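C2 toxin component I (Clostridium botulinum, PDB 2J3X) catalyses the ADP-ribosylation of actin as the enzymatic component of a clostridial binary toxin. Local coordinates at residues E38-Q43 with V82-E87; S284-K289 with L391-S396. The protein carries 2 engineered substitutions. All coordinates share one frame; numbering follows the deposited sequence. Where two conformers were deposited one is given.

In the fold
This toxin component illustrates a duplicated ADP-ribosyltransferase fold, and the two contacts sample one copy each. Contact 1 joins helices 35-42 and 77-90 in the N-terminal copy; contact 2 sets helix 273-286 against the end of strand 389-392 in the C-terminal one. Their centres lie 44 Å apart on opposite sides of the chain's centre, and their nearest atoms are about 26 Å from each other, so they do not touch. Contact 2 is probably close to the active site, since its strand begins at the second glutamate of a sequence matching the Glu-x-Glu motif of this enzyme family. Contact 1 is helix packing, with a sulfate, probably from the crystallisation liquor, bound beside helix 77-90.

Contact 1: E38-Q43 with V82-E87; sequences EVAVNQ and VERIRE. With SO4 (sulfate ion), chain M.
Ala40 and Ile85 meet where two helices of the N-terminal ADP-ribosyltransferase-like fold cross almost at right angles. The local axes of 38-42 and 82-87 come within 8.5 Å of each other at a crossing angle of -98°, and a few small apolar groups fill the crossing point. Ile85 shows how one side chain can serve such a junction. From CB, the torsion that puts CG1 anti to the carbonyl carbon (chi1 -68°) carries this branch to the other helix. CG1 lies about equally near Ala40 CB and Ala40 O, and 4.3 Å from Val41 CG2. The tip of the branch, Ile85 CD1, continues along Ala40 O at 4.1 Å. That carbonyl oxygen has a polar partner too, the hydroxyl of Tyr49 on helix 47-59, whose Ile53 also touches Ile85. At the neighbouring position, Ala40 CB packs against Arg84 CB at 3.8 Å. Only the root of Arg84 joins the packing; its extended chain bears the guanidinium onward. Trp29 and Phe30 of helix 15-30 pack on Val41, tying the pair into the helical part of the domain.

Helix 77-90 also binds a sulfate through residues that take no part in the crossing. Lys72 and Lys224 are hydrogen-bonded to the anion, and Glu83 OE2 approaches its O1 to 2.5 Å, so close that one of the two acid groups probably carries a proton. Arg86 NH1 donates to sulfate O3 over 3.0 Å, an in-plane approach at the guanidinium edge that is bent to 137° at the hydrogen.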
loop_
_atom_site.group_PDB
_atom_site.type_symbol
_atom_site.label_atom_id
_atom_site.label_comp_id
_atom_site.label_asym_id
_atom_site.label_seq_id
_atom_site.Cartn_x
_atom_site.Cartn_y
_atom_site.Cartn_z
ATOM N N GLU A 38 -1.501 -7.593 26.517
ATOM C CA GLU A 38 -1.394 -9.053 26.516
ATOM C C GLU A 38 -2.632 -9.743 25.949
ATOM O O GLU A 38 -2.510 -10.693 25.181
ATOM C CB GLU A 38 -1.112 -9.593 27.937
ATOM C CG GLU A 38 0.263 -9.198 28.452
ATOM C CD GLU A 38 0.702 -10.020 29.685
ATOM O OE1 GLU A 38 0.058 -11.054 29.972
ATOM O OE2 GLU A 38 1.696 -9.641 30.340
ATOM N N VAL A 39 -3.809 -9.271 26.340
ATOM C CA VAL A 39 -5.056 -9.859 25.855
ATOM C C VAL A 39 -5.095 -9.685 24.341
ATOM O O VAL A 39 -5.363 -10.642 23.606
ATOM C CB VAL A 39 -6.283 -9.223 26.516
ATOM C CG1 VAL A 39 -7.588 -9.688 25.832
ATOM C CG2 VAL A 39 -6.296 -9.533 28.010
ATOM N N ALA A 40 -4.728 -8.492 23.870
ATOM C CA ALA A 40 -4.775 -8.214 22.417
ATOM C C ALA A 40 -3.807 -9.090 21.647
ATOM O O ALA A 40 -4.156 -9.650 20.607
ATOM C CB ALA A 40 -4.475 -6.729 22.169
ATOM N N VAL A 41 -2.578 -9.224 22.150
ATOM C CA VAL A 41 -1.563 -10.031 21.491
ATOM C C VAL A 41 -1.890 -11.547 21.565
ATOM O O VAL A 41 -1.721 -12.287 20.581
ATOM C CB VAL A 41 -0.162 -9.741 22.080
ATOM C CG1 VAL A 41 0.843 -10.892 21.747
ATOM C CG2 VAL A 41 0.316 -8.395 21.613
ATOM N N ASN A 42 -2.356 -11.997 22.725
ATOM C CA ASN A 42 -2.703 -13.413 22.928
ATOM C C ASN A 42 -3.767 -13.908 21.985
ATOM O O ASN A 42 -3.776 -15.080 21.622
ATOM C CB ASN A 42 -3.281 -13.600 24.317
ATOM C CG ASN A 42 -2.245 -13.972 25.324
ATOM O OD1 ASN A 42 -2.453 -13.763 26.529
ATOM N ND2 ASN A 42 -1.157 -14.575 24.868
ATOM N N GLN A 43 -4.700 -13.032 21.630
ATOM C CA GLN A 43 -5.764 -13.420 20.742
ATOM C C GLN A 43 -5.208 -13.764 19.351
ATOM O O GLN A 43 -5.855 -14.489 18.609
ATOM C CB GLN A 43 -6.839 -12.343 20.681
ATOM C CG GLN A 43 -7.689 -12.246 21.963
ATOM C CD GLN A 43 -8.805 -11.253 21.814
ATOM O OE1 GLN A 43 -9.882 -11.579 21.306
ATOM N NE2 GLN A 43 -8.556 -10.029 22.216
ATOM N N VAL A 82 -5.938 -3.329 17.577
ATOM C CA VAL A 82 -4.852 -2.898 16.651
ATOM C C VAL A 82 -3.914 -1.907 17.358
ATOM O O VAL A 82 -2.663 -2.042 17.278
ATOM C CB VAL A 82 -5.400 -2.293 15.332
ATOM C CG1 VAL A 82 -4.327 -1.518 14.499
ATOM C CG2 VAL A 82 -6.127 -3.387 14.481
ATOM N N GLU A 83 -4.470 -0.901 18.032
ATOM C CA GLU A 83 -3.606 0.083 18.704
ATOM C C GLU A 83 -2.751 -0.586 19.793
ATOM O O GLU A 83 -1.568 -0.245 19.966
ATOM C CB GLU A 83 -4.492 1.178 19.276
ATOM C CG GLU A 83 -5.161 2.031 18.160
ATOM C CD GLU A 83 -6.242 2.997 18.667
ATOM O OE1 GLU A 83 -6.710 2.807 19.795
ATOM O OE2 GLU A 83 -6.564 3.958 17.907
ATOM N N ARG A 84 -3.345 -1.523 20.528
ATOM C CA ARG A 84 -2.618 -2.232 21.606
ATOM C C ARG A 84 -1.485 -3.112 21.096
ATOM O O ARG A 84 -0.437 -3.224 21.738
ATOM C CB ARG A 84 -3.592 -3.035 22.467
ATOM C CG ARG A 84 -4.414 -2.099 23.407
ATOM C CD ARG A 84 -5.647 -2.785 23.976
ATOM N NE ARG A 84 -6.506 -1.785 24.631
ATOM C CZ ARG A 84 -7.812 -1.962 24.875
ATOM N NH1 ARG A 84 -8.431 -3.125 24.565
ATOM N NH2 ARG A 84 -8.509 -0.973 25.451
ATOM N N ILE A 85 -1.716 -3.752 19.952
ATOM C CA ILE A 85 -0.683 -4.574 19.290
ATOM C C ILE A 85 0.444 -3.634 18.845
ATOM O O ILE A 85 1.628 -3.918 19.036
ATOM C CB ILE A 85 -1.269 -5.431 18.130
ATOM C CG1 ILE A 85 -2.188 -6.520 18.685
ATOM C CG2 ILE A 85 -0.128 -6.120 17.336
ATOM C CD1 ILE A 85 -3.141 -7.122 17.598
ATOM N N ARG A 86 0.104 -2.503 18.236
ATOM C CA ARG A 86 1.118 -1.535 17.816
ATOM C C ARG A 86 1.948 -1.096 18.989
ATOM O O ARG A 86 3.190 -0.994 18.877
ATOM C CB ARG A 86 0.475 -0.287 17.187
ATOM C CG ARG A 86 -0.160 -0.537 15.823
ATOM C CD ARG A 86 -0.711 0.815 15.379
ATOM N NE ARG A 86 -1.598 0.720 14.215
ATOM C CZ ARG A 86 -2.431 1.689 13.831
ATOM N NH1 ARG A 86 -2.535 2.829 14.536
ATOM N NH2 ARG A 86 -3.160 1.508 12.735
ATOM N N GLU A 87 1.262 -0.802 20.088
ATOM C CA GLU A 87 1.935 -0.351 21.311
ATOM C C GLU A 87 2.831 -1.442 21.903
ATOM O O GLU A 87 3.966 -1.136 22.332
ATOM C CB GLU A 87 0.892 0.104 22.323
ATOM C CG GLU A 87 1.422 0.678 23.605
ATOM C CD GLU A 87 0.302 1.073 24.598
ATOM O OE1 GLU A 87 -0.891 1.050 24.239
ATOM O OE2 GLU A 87 0.619 1.410 25.756
HETATM S S SO4 M . -4.353 5.583 15.861
HETATM O O1 SO4 M . -5.133 4.295 15.868
HETATM O O2 SO4 M . -3.473 5.508 17.024
HETATM O O3 SO4 M . -3.499 5.642 14.670
HETATM O O4 SO4 M . -5.248 6.741 15.957
#

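Contact 2: S284-K289 with L391-S396; sequences SALSVK and LLNKNS
Strand 389-392, which starts within what is by sequence the Glu-x-Glu motif of the C-terminal ADP-ribosyltransferase fold, gives way to a loop at Asn393, and helix 273-286 packs over this transition through a single leucine. Leu286 points its side chain at the strand; its two methyls reach different parts of the backbone but share Leu391 CD2. Leu286 CD2 touches the carbonyl oxygen of Leu391 at 3.8 Å. CD1 reaches further along the chain and presses on the peptide link between Leu392 and Asn393, 3.9 Å from both Leu392 C and Asn393 N. The same methyl meets Leu391 CD2 at 3.9 Å, the two leucine side chains crossing at about a right angle. CB of Leu391 already points toward the helix, and with CG anti to the backbone N (chi1 177°) CD2 meets Leu286; Leu249 and Tyr252 of helix 243-254 pack on Leu391 as well. Leu392 points away, toward strand 347-350.

Beside the leucine contact, Asn393 OD1 is hydrogen-bonded to Ser283 OG on helix 273-286. Beyond it the chain folds through a beta-turn close to type II, with a positive phi at Asn395. Ser396 OG closes this turn by donating to Asn393 O over 2.6 Å, tilted 30° from the carbonyl plane.

The methyls cover a backbone that hydrogen-bonds to neighbouring chain, Leu391 with Ala376, Leu392 with Ser347 and Asn393 with Ile374. Van der Waals contact alone therefore joins the two segments, while the Asn393-Ser283 bond adds a directed tie to the same helix just outside them.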
loop_
_atom_site.group_PDB
_atom_site.type_symbol
_atom_site.label_atom_id
_atom_site.label_comp_id
_atom_site.label_asym_id
_atom_site.label_seq_id
_atom_site.Cartn_x
_atom_site.Cartn_y
_atom_site.Cartn_z
ATOM N N SER A 284 4.515 25.002 -16.571
ATOM C CA SER A 284 5.758 25.686 -16.235
ATOM C C SER A 284 5.864 25.808 -14.682
ATOM O O SER A 284 6.878 25.422 -14.067
ATOM C CB SER A 284 5.716 27.111 -16.880
ATOM O OG SER A 284 6.929 27.770 -16.704
ATOM N N ALA A 285 4.789 26.286 -14.048
ATOM C CA ALA A 285 4.778 26.433 -12.576
ATOM C C ALA A 285 5.012 25.111 -11.899
ATOM O O ALA A 285 5.762 25.026 -10.895
ATOM C CB ALA A 285 3.446 27.005 -12.093
ATOM N N LEU A 286 4.352 24.064 -12.402
ATOM C CA LEU A 286 4.460 22.733 -11.757
ATOM C C LEU A 286 5.862 22.120 -11.964
ATOM O O LEU A 286 6.224 21.159 -11.270
ATOM C CB LEU A 286 3.350 21.766 -12.229
ATOM C CG LEU A 286 1.943 22.202 -11.824
ATOM C CD1 LEU A 286 0.937 21.165 -12.461
ATOM C CD2 LEU A 286 1.890 22.247 -10.267
ATOM N N SER A 287 6.653 22.686 -12.885
ATOM C CA SER A 287 8.026 22.225 -13.130
ATOM C C SER A 287 9.028 22.996 -12.290
ATOM O O SER A 287 10.200 22.637 -12.281
ATOM C CB SER A 287 8.423 22.420 -14.606
ATOM O OG SER A 287 7.561 21.652 -15.445
ATOM N N VAL A 288 8.578 24.014 -11.547
ATOM C CA VAL A 288 9.535 24.851 -10.781
ATOM C C VAL A 288 10.185 24.059 -9.620
ATOM O O VAL A 288 11.416 24.159 -9.384
ATOM C CB VAL A 288 8.883 26.181 -10.337
ATOM C CG1 VAL A 288 9.693 26.901 -9.226
ATOM C CG2 VAL A 288 8.655 27.134 -11.580
ATOM N N LYS A 289 9.392 23.223 -8.940
ATOM C CA LYS A 289 9.905 22.468 -7.813
ATOM C C LYS A 289 9.352 21.023 -7.910
ATOM O O LYS A 289 8.348 20.693 -7.287
ATOM C CB LYS A 289 9.508 23.197 -6.511
ATOM C CG LYS A 289 10.162 22.695 -5.270
ATOM C CD LYS A 289 10.298 23.818 -4.146
ATOM C CE LYS A 289 11.430 23.255 -3.301
ATOM N NZ LYS A 289 11.371 23.722 -1.937
ATOM N N LEU A 391 -0.814 18.644 -6.930
ATOM C CA LEU A 391 -1.331 18.773 -8.295
ATOM C C LEU A 391 -0.313 18.225 -9.283
ATOM O O LEU A 391 0.848 18.683 -9.301
ATOM C CB LEU A 391 -1.662 20.253 -8.600
ATOM C CG LEU A 391 -2.151 20.493 -10.040
ATOM C CD1 LEU A 391 -3.489 19.870 -10.128
ATOM C CD2 LEU A 391 -2.259 22.010 -10.313
ATOM N N LEU A 392 -0.737 17.270 -10.107
ATOM C CA LEU A 392 0.202 16.680 -11.079
ATOM C C LEU A 392 0.061 17.329 -12.447
ATOM O O LEU A 392 -1.065 17.690 -12.851
ATOM C CB LEU A 392 -0.073 15.162 -11.236
ATOM C CG LEU A 392 -0.051 14.331 -9.951
ATOM C CD1 LEU A 392 -0.216 12.848 -10.302
ATOM C CD2 LEU A 392 1.278 14.501 -9.253
ATOM N N ASN A 393 1.175 17.366 -13.178
ATOM C CA ASN A 393 1.178 17.894 -14.537
ATOM C C ASN A 393 0.202 17.117 -15.432
ATOM O O ASN A 393 -0.113 15.906 -15.179
ATOM C CB ASN A 393 2.583 17.848 -15.096
ATOM C CG ASN A 393 2.749 18.725 -16.310
ATOM O OD1 ASN A 393 2.011 19.713 -16.472
ATOM N ND2 ASN A 393 3.740 18.393 -17.154
ATOM N N LYS A 394 -0.332 17.828 -16.432
ATOM C CA LYS A 394 -1.218 17.188 -17.436
ATOM C C LYS A 394 -0.447 16.025 -18.108
ATOM O O LYS A 394 0.790 16.039 -18.166
ATOM C CB LYS A 394 -1.641 18.242 -18.476
ATOM C CG LYS A 394 -0.434 18.816 -19.261
ATOM C CD LYS A 394 -0.699 20.079 -20.148
ATOM C CE LYS A 394 0.664 20.455 -20.821
ATOM N NZ LYS A 394 0.977 19.455 -21.854
ATOM N N ASN A 395 -1.187 15.053 -18.625
ATOM C CA ASN A 395 -0.577 13.891 -19.270
ATOM C C ASN A 395 0.220 13.004 -18.296
ATOM O O ASN A 395 1.145 12.344 -18.725
ATOM C CB ASN A 395 0.346 14.330 -20.426
ATOM C CG ASN A 395 -0.404 15.025 -21.547
ATOM O OD1 ASN A 395 -1.392 14.512 -22.017
ATOM N ND2 ASN A 395 0.089 16.188 -21.994
ATOM N N SER A 396 -0.077 13.015 -17.002
ATOM C CA SER A 396 0.647 12.104 -16.088
ATOM C C SER A 396 0.002 10.716 -16.222
ATOM O O SER A 396 -1.178 10.531 -15.873
ATOM C CB SER A 396 0.536 12.589 -14.620
ATOM O OG SER A 396 1.294 13.806 -14.407
#